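PDB 6J3A: gamma-glutamyltranspeptidase from Streptomyces lincolnensis, which probably works as an N-terminal-nucleophile enzyme of the gamma-glutamyltranspeptidase family, a transferase homologue of the LmbA type. Local coordinates for residues R316-G321 against L352-P357; G308-M313 against D346-E351; W268-A273 against P280-Q285. All coordinates share one frame; numbering follows the deposited sequence.

Contact 1: R316-G321 against L352-P357; sequences REAWYG and LRPGSP
Trp-319, at the last turn of helix 299-319, meets the loop 352-357 with both the edge and a face of its indole. At the edge, Trp-319 NE1 donates to Gly-355 O at 3.1 Å. The carbonyl oxygen lies in the ring plane, yet the N-H is bent away from straight (146°) and reaches the oxygen from above the carbonyl plane. Over one face comes Pro-357, whose CG sits 3.9 Å from the centroid of the five-membered ring and 21° off its normal, a CH-pi contact; its CD also closes to 3.5 Å from Trp-319 NE1. The opposite face, near the rim, is met by the methyl of Ala-318, the preceding residue, so the indole is held between proline and alanine. With CG anti to the carbonyl carbon (chi1 -58°), the indole is carried toward the loop, and its turn about CB-CG presents NE1 to Gly-355. An alanine at this position would remove the only hydrogen bond across the two segments and would probably leave Gly-355 O without that donor and open a gap beneath Pro-357.

Just before Gly-355 in the loop, Pro-354 rests its CB against the helix, 3.6 Å from Ala-318 CB. The same helix also takes hold of the loop through Asp-315, which accepts from Gly-355 N, while helix 328-331 packs on Pro-357 from outside the contact. Altogether this is the packing of a proline-containing loop on the C-terminal end of a helix, with a tryptophan fitted between apolar groups and a carbonyl, at the periphery of the gamma-glutamyltranspeptidase fold.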
ATOM      1  N   ARG A 316      24.814  26.734  -0.088  1.00 32.22           N
ATOM      2  CA  ARG A 316      24.442  26.113   1.188  1.00 32.80           C
ATOM      3  C   ARG A 316      25.621  26.043   2.175  1.00 33.99           C
ATOM      4  O   ARG A 316      25.510  26.454   3.331  1.00 33.70           O
ATOM      5  CB  ARG A 316      23.883  24.717   0.958  1.00 32.74           C
ATOM      6  CG  ARG A 316      23.369  24.045   2.224  1.00 33.37           C
ATOM      7  CD  ARG A 316      23.167  22.554   2.041  1.00 34.05           C
ATOM      8  NE  ARG A 316      24.404  21.791   2.235  1.00 34.79           N
ATOM      9  CZ  ARG A 316      24.477  20.470   2.393  1.00 34.69           C
ATOM     10  NH1 ARG A 316      25.661  19.889   2.563  1.00 35.49           N
ATOM     11  NH2 ARG A 316      23.381  19.721   2.406  1.00 34.78           N
ATOM     12  N   GLU A 317      26.740  25.513   1.696  1.00 34.17           N
ATOM     13  CA  GLU A 317      27.948  25.372   2.507  1.00 35.31           C
ATOM     14  C   GLU A 317      28.540  26.708   2.952  1.00 34.13           C
ATOM     15  O   GLU A 317      28.938  26.873   4.111  1.00 34.72           O
ATOM     16  CB  GLU A 317      29.017  24.605   1.726  1.00 36.88           C
ATOM     17  CG  GLU A 317      30.233  24.222   2.562  1.00 37.65           C
ATOM     18  CD  GLU A 317      29.846  23.461   3.814  1.00 37.52           C
ATOM     19  OE1 GLU A 317      29.085  22.479   3.694  1.00 38.15           O
ATOM     20  OE2 GLU A 317      30.266  23.856   4.915  1.00 38.86           O
ATOM     21  N   ALA A 318      28.627  27.635   2.008  1.00 32.84           N
ATOM     22  CA  ALA A 318      29.168  28.974   2.257  1.00 31.72           C
ATOM     23  C   ALA A 318      28.302  29.834   3.166  1.00 30.72           C
ATOM     24  O   ALA A 318      28.827  30.533   4.026  1.00 32.83           O
ATOM     25  CB  ALA A 318      29.394  29.697   0.939  1.00 31.40           C
ATOM     26  N   TRP A 319      26.990  29.789   2.966  1.00 30.13           N
ATOM     27  CA  TRP A 319      26.084  30.784   3.545  1.00 30.95           C
ATOM     28  C   TRP A 319      25.120  30.281   4.618  1.00 31.71           C
ATOM     29  O   TRP A 319      24.673  31.080   5.443  1.00 31.11           O
ATOM     30  CB  TRP A 319      25.320  31.505   2.421  1.00 31.53           C
ATOM     31  CG  TRP A 319      26.266  32.175   1.457  1.00 31.58           C
ATOM     32  CD1 TRP A 319      26.507  31.830   0.158  1.00 31.49           C
ATOM     33  CD2 TRP A 319      27.131  33.268   1.748  1.00 32.09           C
ATOM     34  NE1 TRP A 319      27.455  32.656  -0.386  1.00 31.56           N
ATOM     35  CE2 TRP A 319      27.863  33.544   0.573  1.00 32.09           C
ATOM     36  CE3 TRP A 319      27.357  34.050   2.894  1.00 32.32           C
ATOM     37  CZ2 TRP A 319      28.806  34.573   0.508  1.00 32.54           C
ATOM     38  CZ3 TRP A 319      28.294  35.063   2.837  1.00 31.59           C
ATOM     39  CH2 TRP A 319      29.007  35.321   1.647  1.00 32.45           C
ATOM     40  N   TYR A 320      24.805  28.981   4.637  1.00 32.76           N
ATOM     41  CA  TYR A 320      23.726  28.487   5.522  1.00 32.54           C
ATOM     42  C   TYR A 320      24.240  28.166   6.905  1.00 31.51           C
ATOM     43  O   TYR A 320      25.403  27.805   7.095  1.00 29.47           O
ATOM     44  CB  TYR A 320      23.013  27.252   4.976  1.00 33.35           C
ATOM     45  CG  TYR A 320      22.177  27.442   3.723  1.00 35.23           C
ATOM     46  CD1 TYR A 320      22.469  28.432   2.771  1.00 35.36           C
ATOM     47  CD2 TYR A 320      21.115  26.576   3.452  1.00 36.52           C
ATOM     48  CE1 TYR A 320      21.721  28.558   1.612  1.00 35.55           C
ATOM     49  CE2 TYR A 320      20.364  26.698   2.291  1.00 36.24           C
ATOM     50  CZ  TYR A 320      20.675  27.689   1.373  1.00 36.10           C
ATOM     51  OH  TYR A 320      19.931  27.820   0.222  1.00 36.43           O
ATOM     52  N   GLY A 321      23.332  28.272   7.865  1.00 31.15           N
ATOM     53  CA  GLY A 321      23.649  28.031   9.262  1.00 31.47           C
ATOM     54  C   GLY A 321      22.773  28.860  10.171  1.00 31.61           C
ATOM     55  O   GLY A 321      21.840  29.527   9.718  1.00 31.28           O
ATOM     56  N   LEU A 352      33.808  23.272  -6.209  1.00 40.62           N
ATOM     57  CA  LEU A 352      32.822  23.901  -5.343  1.00 40.73           C
ATOM     58  C   LEU A 352      32.869  25.405  -5.608  1.00 40.87           C
ATOM     59  O   LEU A 352      33.909  26.026  -5.413  1.00 41.45           O
ATOM     60  CB  LEU A 352      33.125  23.602  -3.877  1.00 39.53           C
ATOM     61  CG  LEU A 352      32.022  23.991  -2.892  1.00 39.24           C
ATOM     62  CD1 LEU A 352      30.819  23.082  -3.083  1.00 39.28           C
ATOM     63  CD2 LEU A 352      32.522  23.908  -1.457  1.00 39.61           C
ATOM     64  N   ARG A 353      31.752  25.979  -6.059  1.00 39.46           N
ATOM     65  CA  ARG A 353      31.725  27.368  -6.547  1.00 39.38           C
ATOM     66  C   ARG A 353      30.615  28.186  -5.893  1.00 39.08           C
ATOM     67  O   ARG A 353      29.577  28.416  -6.518  1.00 39.04           O
ATOM     68  CB  ARG A 353      31.527  27.387  -8.064  1.00 39.71           C
ATOM     69  CG  ARG A 353      32.667  26.753  -8.849  1.00 41.41           C
ATOM     70  CD  ARG A 353      32.144  25.880  -9.977  1.00 42.32           C
ATOM     71  NE  ARG A 353      31.935  26.615 -11.223  1.00 43.30           N
ATOM     72  CZ  ARG A 353      30.969  26.389 -12.123  1.00 43.31           C
ATOM     73  NH1 ARG A 353      30.037  25.456 -11.952  1.00 42.65           N
ATOM     74  NH2 ARG A 353      30.923  27.130 -13.224  1.00 44.18           N
ATOM     75  N   PRO A 354      30.828  28.642  -4.643  1.00 37.81           N
ATOM     76  CA  PRO A 354      29.813  29.477  -4.011  1.00 37.98           C
ATOM     77  C   PRO A 354      29.834  30.870  -4.598  1.00 38.25           C
ATOM     78  O   PRO A 354      30.882  31.345  -5.034  1.00 39.12           O
ATOM     79  CB  PRO A 354      30.237  29.518  -2.538  1.00 37.96           C
ATOM     80  CG  PRO A 354      31.686  29.183  -2.530  1.00 37.80           C
ATOM     81  CD  PRO A 354      32.080  28.623  -3.870  1.00 37.28           C
ATOM     82  N   GLY A 355      28.679  31.514  -4.603  1.00 38.52           N
ATOM     83  CA  GLY A 355      28.552  32.843  -5.164  1.00 38.23           C
ATOM     84  C   GLY A 355      28.684  33.931  -4.126  1.00 37.89           C
ATOM     85  O   GLY A 355      28.973  33.670  -2.950  1.00 35.65           O
ATOM     86  N   SER A 356      28.435  35.150  -4.601  1.00 38.25           N
ATOM     87  CA  SER A 356      28.626  36.380  -3.852  1.00 40.48           C
ATOM     88  C   SER A 356      27.336  37.220  -3.720  1.00 39.97           C
ATOM     89  O   SER A 356      27.254  38.328  -4.269  1.00 38.03           O
ATOM     90  CB  SER A 356      29.752  37.196  -4.506  1.00 41.24           C
ATOM     91  OG  SER A 356      31.010  36.748  -4.035  1.00 43.13           O
ATOM     92  N   PRO A 357      26.337  36.709  -2.962  1.00 41.09           N
ATOM     93  CA  PRO A 357      25.114  37.489  -2.701  1.00 41.87           C
ATOM     94  C   PRO A 357      25.402  38.878  -2.135  1.00 42.74           C
ATOM     95  O   PRO A 357      25.994  38.991  -1.060  1.00 41.94           O
ATOM     96  CB  PRO A 357      24.362  36.645  -1.658  1.00 42.02           C
ATOM     97  CG  PRO A 357      25.382  35.727  -1.081  1.00 42.18           C
ATOM     98  CD  PRO A 357      26.328  35.439  -2.211  1.00 41.60           C
TER

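Contact 2: G308-M313 against D346-E351; sequences GCKLAM and DKASHE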
ATOM      1  N   GLY A 308      23.192  22.678 -11.585  1.00 31.78           N
ATOM      2  CA  GLY A 308      22.430  23.622 -10.768  1.00 31.58           C
ATOM      3  C   GLY A 308      22.452  23.265  -9.292  1.00 31.59           C
ATOM      4  O   GLY A 308      22.646  24.128  -8.440  1.00 31.28           O
ATOM      5  N   CYS A 309      22.269  21.979  -8.997  1.00 32.75           N
ATOM      6  CA  CYS A 309      22.374  21.459  -7.634  1.00 32.08           C
ATOM      7  C   CYS A 309      23.749  21.710  -6.993  1.00 32.75           C
ATOM      8  O   CYS A 309      23.819  22.143  -5.837  1.00 32.27           O
ATOM      9  CB  CYS A 309      22.054  19.975  -7.615  1.00 31.39           C
ATOM     10  SG  CYS A 309      22.276  19.225  -5.994  1.00 31.11           S
ATOM     11  N   LYS A 310      24.822  21.449  -7.742  1.00 33.16           N
ATOM     12  CA  LYS A 310      26.192  21.746  -7.277  1.00 33.72           C
ATOM     13  C   LYS A 310      26.342  23.205  -6.846  1.00 33.43           C
ATOM     14  O   LYS A 310      26.849  23.490  -5.767  1.00 33.94           O
ATOM     15  CB  LYS A 310      27.240  21.383  -8.351  1.00 34.76           C
ATOM     16  CG  LYS A 310      27.740  19.941  -8.239  1.00 35.81           C
ATOM     17  CD  LYS A 310      27.587  19.115  -9.507  1.00 36.06           C
ATOM     18  CE  LYS A 310      28.890  18.875 -10.226  1.00 36.54           C
ATOM     19  NZ  LYS A 310      28.705  17.831 -11.274  1.00 37.19           N
ATOM     20  N   LEU A 311      25.866  24.117  -7.682  1.00 33.23           N
ATOM     21  CA  LEU A 311      25.966  25.543  -7.398  1.00 32.33           C
ATOM     22  C   LEU A 311      25.112  25.941  -6.201  1.00 31.84           C
ATOM     23  O   LEU A 311      25.509  26.804  -5.428  1.00 33.09           O
ATOM     24  CB  LEU A 311      25.563  26.366  -8.626  1.00 32.67           C
ATOM     25  CG  LEU A 311      26.377  26.159  -9.911  1.00 32.59           C
ATOM     26  CD1 LEU A 311      25.714  26.874 -11.075  1.00 32.45           C
ATOM     27  CD2 LEU A 311      27.812  26.631  -9.752  1.00 32.81           C
ATOM     28  N   ALA A 312      23.941  25.330  -6.048  1.00 31.06           N
ATOM     29  CA  ALA A 312      23.083  25.631  -4.893  1.00 30.32           C
ATOM     30  C   ALA A 312      23.687  25.077  -3.609  1.00 30.00           C
ATOM     31  O   ALA A 312      23.588  25.712  -2.569  1.00 30.66           O
ATOM     32  CB  ALA A 312      21.673  25.099  -5.094  1.00 29.82           C
ATOM     33  N   MET A 313      24.319  23.907  -3.692  1.00 30.03           N
ATOM     34  CA  MET A 313      24.962  23.277  -2.531  1.00 30.53           C
ATOM     35  C   MET A 313      26.175  24.058  -2.035  1.00 30.59           C
ATOM     36  O   MET A 313      26.414  24.171  -0.837  1.00 31.66           O
ATOM     37  CB  MET A 313      25.361  21.838  -2.866  1.00 31.15           C
ATOM     38  CG  MET A 313      24.182  20.881  -2.926  1.00 32.74           C
ATOM     39  SD  MET A 313      23.209  20.761  -1.399  1.00 35.10           S
ATOM     40  CE  MET A 313      23.638  19.109  -0.883  1.00 36.21           C
ATOM     41  N   ASP A 346      28.666  23.331 -20.579  1.00 45.00           N
ATOM     42  CA  ASP A 346      28.491  22.069 -21.301  1.00 46.18           C
ATOM     43  C   ASP A 346      29.080  20.882 -20.545  1.00 45.41           C
ATOM     44  O   ASP A 346      28.534  19.776 -20.603  1.00 44.01           O
ATOM     45  CB  ASP A 346      29.132  22.152 -22.688  1.00 48.49           C
ATOM     46  CG  ASP A 346      28.393  23.098 -23.630  1.00 51.54           C
ATOM     47  OD1 ASP A 346      27.326  23.648 -23.263  1.00 50.52           O
ATOM     48  OD2 ASP A 346      28.899  23.297 -24.757  1.00 55.17           O
ATOM     49  N   LYS A 347      30.192  21.130 -19.851  1.00 45.83           N
ATOM     50  CA  LYS A 347      30.902  20.117 -19.065  1.00 45.28           C
ATOM     51  C   LYS A 347      30.527  20.138 -17.578  1.00 43.18           C
ATOM     52  O   LYS A 347      30.003  21.125 -17.043  1.00 41.16           O
ATOM     53  CB  LYS A 347      32.425  20.264 -19.230  1.00 47.69           C
ATOM     54  CG  LYS A 347      33.064  19.239 -20.161  1.00 50.52           C
ATOM     55  CD  LYS A 347      32.470  19.224 -21.571  1.00 52.26           C
ATOM     56  CE  LYS A 347      33.324  18.420 -22.558  1.00 54.09           C
ATOM     57  NZ  LYS A 347      33.811  17.100 -22.044  1.00 55.99           N
ATOM     58  N   ALA A 348      30.813  19.021 -16.927  1.00 41.23           N
ATOM     59  CA  ALA A 348      30.464  18.821 -15.533  1.00 39.59           C
ATOM     60  C   ALA A 348      31.524  19.485 -14.672  1.00 38.38           C
ATOM     61  O   ALA A 348      32.722  19.270 -14.884  1.00 38.86           O
ATOM     62  CB  ALA A 348      30.387  17.335 -15.222  1.00 39.06           C
ATOM     63  N   SER A 349      31.078  20.302 -13.725  1.00 36.18           N
ATOM     64  CA  SER A 349      31.953  20.933 -12.750  1.00 36.14           C
ATOM     65  C   SER A 349      32.414  19.912 -11.692  1.00 37.04           C
ATOM     66  O   SER A 349      31.620  19.112 -11.206  1.00 36.53           O
ATOM     67  CB  SER A 349      31.224  22.105 -12.078  1.00 36.01           C
ATOM     68  OG  SER A 349      32.071  22.807 -11.175  1.00 36.19           O
ATOM     69  N   HIS A 350      33.705  19.945 -11.364  1.00 37.86           N
ATOM     70  CA  HIS A 350      34.293  19.175 -10.256  1.00 38.60           C
ATOM     71  C   HIS A 350      34.683  20.100  -9.094  1.00 39.63           C
ATOM     72  O   HIS A 350      35.364  19.683  -8.156  1.00 40.14           O
ATOM     73  CB  HIS A 350      35.533  18.432 -10.755  1.00 38.43           C
ATOM     74  CG  HIS A 350      35.222  17.284 -11.659  1.00 39.70           C
ATOM     75  ND1 HIS A 350      35.769  16.031 -11.481  1.00 40.41           N
ATOM     76  CD2 HIS A 350      34.412  17.193 -12.741  1.00 41.20           C
ATOM     77  CE1 HIS A 350      35.319  15.221 -12.423  1.00 41.03           C
ATOM     78  NE2 HIS A 350      34.493  15.900 -13.199  1.00 41.31           N
ATOM     79  N   GLU A 351      34.223  21.348  -9.166  1.00 41.34           N
ATOM     80  CA  GLU A 351      34.672  22.433  -8.308  1.00 42.22           C
ATOM     81  C   GLU A 351      33.503  22.886  -7.443  1.00 41.78           C
ATOM     82  O   GLU A 351      32.343  22.874  -7.884  1.00 41.27           O
ATOM     83  CB  GLU A 351      35.164  23.605  -9.169  1.00 44.37           C
ATOM     84  CG  GLU A 351      36.602  23.490  -9.675  1.00 47.06           C
ATOM     85  CD  GLU A 351      36.799  22.410 -10.732  1.00 49.57           C
ATOM     86  OE1 GLU A 351      36.109  22.448 -11.776  1.00 52.68           O
ATOM     87  OE2 GLU A 351      37.655  21.520 -10.528  1.00 52.70           O
TER
HETATM   88  O   HOH W   1      29.418  24.133  -6.935  1.00 41.49           O
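Lys-310 reaches out from helix 299-319 and lays the end of its chain against the backbone of Ser-349, in the loop after helix 334-341. The close part of this contact is small. Lys-310 CE comes to 2.9 Å from Ser-349 O, a distance so short for a carbon that its exact value is doubtful, and its NZ lies 3.2 Å from the same oxygen at an angle too poor for a hydrogen bond. The alkyl chain is bent at both chi2 and chi3, away from fully staggered values, and these bends carry the ammonium past the carbonyl toward the methyl of Ala-348. The charge has its mate elsewhere: NZ forms a salt bridge with Glu-307 OE1, one turn back along the same helix, while the other oxygen of that carboxylate accepts from Ser-349 N. Glu-307 thus joins lysine and loop from a position outside both segments.

The other end of the contact is looser. Glu-351 is exposed, and its backbone reaches the helix through a water that donates weakly to Lys-310 O, at 2.9 Å, and to Glu-351 O, at 3.3 Å. What shapes the loop here is internal: Ser-349 OG, set anti to its own N (chi1 -176°), accepts from Glu-351 N at 3.3 Å and 159°, an ST turn. His-350 turns away from the helix and uses NE2 on Gly-575 O. Chemically, then, the alkyl chain of the lysine lies along the loop and its charge is paired with Glu-307, whose negative charge probably stabilises the ammonium in its buried setting, while at the more open end the two segments are joined through one weakly bound water.

Contact 3: W268-A273 against P280-Q285; sequences WTVCKA and PVLLQQ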
ATOM      1  N   TRP A 268       3.481  27.525  -9.067  1.00 29.88           N
ATOM      2  CA  TRP A 268       3.616  26.929  -7.739  1.00 31.28           C
ATOM      3  C   TRP A 268       4.400  27.818  -6.781  1.00 32.20           C
ATOM      4  O   TRP A 268       5.196  28.665  -7.197  1.00 31.59           O
ATOM      5  CB  TRP A 268       4.350  25.579  -7.782  1.00 31.68           C
ATOM      6  CG  TRP A 268       3.856  24.563  -8.754  1.00 32.34           C
ATOM      7  CD1 TRP A 268       4.088  24.542 -10.095  1.00 32.99           C
ATOM      8  CD2 TRP A 268       3.113  23.371  -8.456  1.00 32.25           C
ATOM      9  NE1 TRP A 268       3.509  23.432 -10.660  1.00 33.47           N
ATOM     10  CE2 TRP A 268       2.907  22.695  -9.675  1.00 32.83           C
ATOM     11  CE3 TRP A 268       2.584  22.824  -7.285  1.00 32.13           C
ATOM     12  CZ2 TRP A 268       2.191  21.500  -9.756  1.00 33.02           C
ATOM     13  CZ3 TRP A 268       1.877  21.634  -7.366  1.00 32.48           C
ATOM     14  CH2 TRP A 268       1.687  20.986  -8.593  1.00 32.59           C
ATOM     15  N   THR A 269       4.168  27.583  -5.494  1.00 32.62           N
ATOM     16  CA  THR A 269       5.011  28.078  -4.418  1.00 32.64           C
ATOM     17  C   THR A 269       5.469  26.864  -3.633  1.00 32.58           C
ATOM     18  O   THR A 269       4.642  26.075  -3.197  1.00 34.20           O
ATOM     19  CB  THR A 269       4.239  28.995  -3.456  1.00 32.26           C
ATOM     20  OG1 THR A 269       3.604  30.040  -4.201  1.00 31.73           O
ATOM     21  CG2 THR A 269       5.172  29.598  -2.390  1.00 31.85           C
ATOM     22  N   VAL A 270       6.774  26.719  -3.442  1.00 32.03           N
ATOM     23  CA  VAL A 270       7.307  25.672  -2.574  1.00 31.36           C
ATOM     24  C   VAL A 270       7.662  26.285  -1.226  1.00 31.04           C
ATOM     25  O   VAL A 270       8.304  27.322  -1.180  1.00 30.94           O
ATOM     26  CB  VAL A 270       8.542  25.010  -3.172  1.00 30.73           C
ATOM     27  CG1 VAL A 270       8.955  23.831  -2.304  1.00 31.59           C
ATOM     28  CG2 VAL A 270       8.245  24.535  -4.588  1.00 31.29           C
ATOM     29  N   CYS A 271       7.233  25.632  -0.147  1.00 30.65           N
ATOM     30  CA  CYS A 271       7.539  26.042   1.228  1.00 30.40           C
ATOM     31  C   CYS A 271       8.532  25.089   1.873  1.00 28.57           C
ATOM     32  O   CYS A 271       8.376  23.871   1.777  1.00 27.34           O
ATOM     33  CB  CYS A 271       6.267  26.087   2.079  1.00 30.59           C
ATOM     34  SG  CYS A 271       5.038  27.235   1.420  1.00 31.09           S
ATOM     35  N   LYS A 272       9.524  25.666   2.549  1.00 27.69           N
ATOM     36  CA  LYS A 272      10.592  24.921   3.222  1.00 27.23           C
ATOM     37  C   LYS A 272      10.904  25.530   4.570  1.00 27.00           C
ATOM     38  O   LYS A 272      10.429  26.608   4.892  1.00 27.65           O
ATOM     39  CB  LYS A 272      11.867  24.957   2.375  1.00 26.78           C
ATOM     40  CG  LYS A 272      11.720  24.423   0.955  1.00 26.49           C
ATOM     41  CD  LYS A 272      11.416  22.926   0.916  1.00 26.33           C
ATOM     42  CE  LYS A 272      12.654  22.091   1.202  1.00 25.70           C
ATOM     43  NZ  LYS A 272      12.337  20.681   1.556  1.00 25.29           N
ATOM     44  N   ALA A 273      11.723  24.837   5.348  1.00 28.13           N
ATOM     45  CA  ALA A 273      12.262  25.399   6.593  1.00 28.92           C
ATOM     46  C   ALA A 273      13.366  26.384   6.272  1.00 28.61           C
ATOM     47  O   ALA A 273      14.060  26.228   5.270  1.00 27.81           O
ATOM     48  CB  ALA A 273      12.800  24.298   7.492  1.00 29.60           C
ATOM     49  N   PRO A 280      16.176  25.710   2.138  1.00 29.29           N
ATOM     50  CA  PRO A 280      16.310  26.674   1.055  1.00 29.34           C
ATOM     51  C   PRO A 280      17.132  26.264  -0.169  1.00 29.51           C
ATOM     52  O   PRO A 280      16.985  26.899  -1.211  1.00 30.97           O
ATOM     53  CB  PRO A 280      16.943  27.863   1.756  1.00 29.52           C
ATOM     54  CG  PRO A 280      16.363  27.806   3.127  1.00 29.57           C
ATOM     55  CD  PRO A 280      16.421  26.346   3.446  1.00 29.25           C
ATOM     56  N   VAL A 281      17.952  25.218  -0.068  1.00 29.71           N
ATOM     57  CA  VAL A 281      18.759  24.771  -1.201  1.00 29.92           C
ATOM     58  C   VAL A 281      17.906  24.211  -2.351  1.00 31.20           C
ATOM     59  O   VAL A 281      18.326  24.261  -3.515  1.00 30.91           O
ATOM     60  CB  VAL A 281      19.860  23.771  -0.764  1.00 30.33           C
ATOM     61  CG1 VAL A 281      19.360  22.330  -0.717  1.00 30.30           C
ATOM     62  CG2 VAL A 281      21.060  23.870  -1.693  1.00 31.27           C
ATOM     63  N   LEU A 282      16.725  23.676  -2.018  1.00 31.77           N
ATOM     64  CA  LEU A 282      15.715  23.286  -3.016  1.00 32.45           C
ATOM     65  C   LEU A 282      15.224  24.531  -3.758  1.00 31.70           C
ATOM     66  O   LEU A 282      15.189  24.566  -4.992  1.00 31.07           O
ATOM     67  CB  LEU A 282      14.526  22.561  -2.351  1.00 33.85           C
ATOM     68  CG  LEU A 282      13.582  21.766  -3.287  1.00 35.38           C
ATOM     69  CD1 LEU A 282      12.907  20.598  -2.568  1.00 35.72           C
ATOM     70  CD2 LEU A 282      12.526  22.644  -3.964  1.00 35.06           C
ATOM     71  N   LEU A 283      14.860  25.548  -2.980  1.00 29.80           N
ATOM     72  CA  LEU A 283      14.399  26.822  -3.515  1.00 29.01           C
ATOM     73  C   LEU A 283      15.476  27.469  -4.420  1.00 28.77           C
ATOM     74  O   LEU A 283      15.157  27.975  -5.493  1.00 29.50           O
ATOM     75  CB  LEU A 283      13.963  27.765  -2.376  1.00 28.06           C
ATOM     76  CG  LEU A 283      12.973  27.253  -1.309  1.00 27.57           C
ATOM     77  CD1 LEU A 283      12.626  28.290  -0.250  1.00 27.23           C
ATOM     78  CD2 LEU A 283      11.696  26.799  -1.973  1.00 28.32           C
ATOM     79  N   GLN A 284      16.740  27.419  -4.004  1.00 28.93           N
ATOM     80  CA  GLN A 284      17.851  27.941  -4.824  1.00 29.68           C
ATOM     81  C   GLN A 284      17.999  27.195  -6.142  1.00 30.59           C
ATOM     82  O   GLN A 284      18.324  27.790  -7.165  1.00 31.95           O
ATOM     83  CB  GLN A 284      19.179  27.902  -4.059  1.00 28.90           C
ATOM     84  CG  GLN A 284      19.338  29.041  -3.059  1.00 28.75           C
ATOM     85  CD  GLN A 284      20.775  29.367  -2.726  1.00 28.74           C
ATOM     86  OE1 GLN A 284      21.153  29.373  -1.559  1.00 29.28           O
ATOM     87  NE2 GLN A 284      21.589  29.645  -3.750  1.00 28.03           N
ATOM     88  N   GLN A 285      17.750  25.894  -6.111  1.00 32.05           N
ATOM     89  CA  GLN A 285      17.765  25.092  -7.333  1.00 32.95           C
ATOM     90  C   GLN A 285      16.672  25.499  -8.329  1.00 32.40           C
ATOM     91  O   GLN A 285      16.897  25.477  -9.542  1.00 31.96           O
ATOM     92  CB  GLN A 285      17.669  23.608  -6.995  1.00 33.32           C
ATOM     93  CG  GLN A 285      18.965  23.045  -6.434  1.00 33.94           C
ATOM     94  CD  GLN A 285      18.798  21.628  -5.919  1.00 33.69           C
ATOM     95  OE1 GLN A 285      18.925  20.672  -6.672  1.00 34.04           O
ATOM     96  NE2 GLN A 285      18.510  21.493  -4.634  1.00 32.72           N
TER
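Strand 268-272 and helix 280-285 run nearly antiparallel, the axes of these short segments at 155° and 8.4 Å apart at closest approach. Val-270 and Lys-272 point from the strand toward the helix and straddle Leu-283. The CD2 methyl of that leucine lies 3.8 Å from Val-270 CB and 3.8 Å from Lys-272 CG, the side chains sliding past one another in opposite directions. Leu-282 crosses both at about a right angle; its CD2 approaches Val-270 CG1 (4.1 Å) and its CB meets Lys-272 CE (4.0 Å). With CG anti to the carbonyl carbon (chi1 -57°) and further bends at chi2 and chi3, the lysine folds its methylenes over the leucines. Its ammonium continues beyond them to a salt bridge with Asp-507, together with hydrogen bonds to Thr-484, Ser-486 and Pro-485 O, which satisfy it in a buried place. At the turn end, Pro-280 CD stands close to Ala-273 O, at 3.0 Å. Phe-514 of helix 506-519 also packs on Val-270. The strand is hydrogen-bonded to strands 256-265 and 486-490, and a helix laid on it in this way fits the layered helix-and-sheet core of the N-terminal-nucleophile fold.

How the contacts relate
Helix 299-319 ties the three contacts together. Contacts 1 and 2 both use it and meet a single loop, their centres 13 Å apart, and their segments alternate along the chain; Arg-353 NH1 lies 3.3 Å from Leu-311 CD2 where they touch. Helix 280-288, carrying one half of contact 3, packs on the same helix: Met-313 SD is 3.8 Å from Val-281 CG2, and Tyr-320 OH and Gln-284 OE1 make a probable hydrogen bond at 2.7 Å. Through this packing the series leads from strand through two helices to the outer loop. Contact 3 is centred about 16 Å from the centre of contact 1 and 18 Å from that of contact 2.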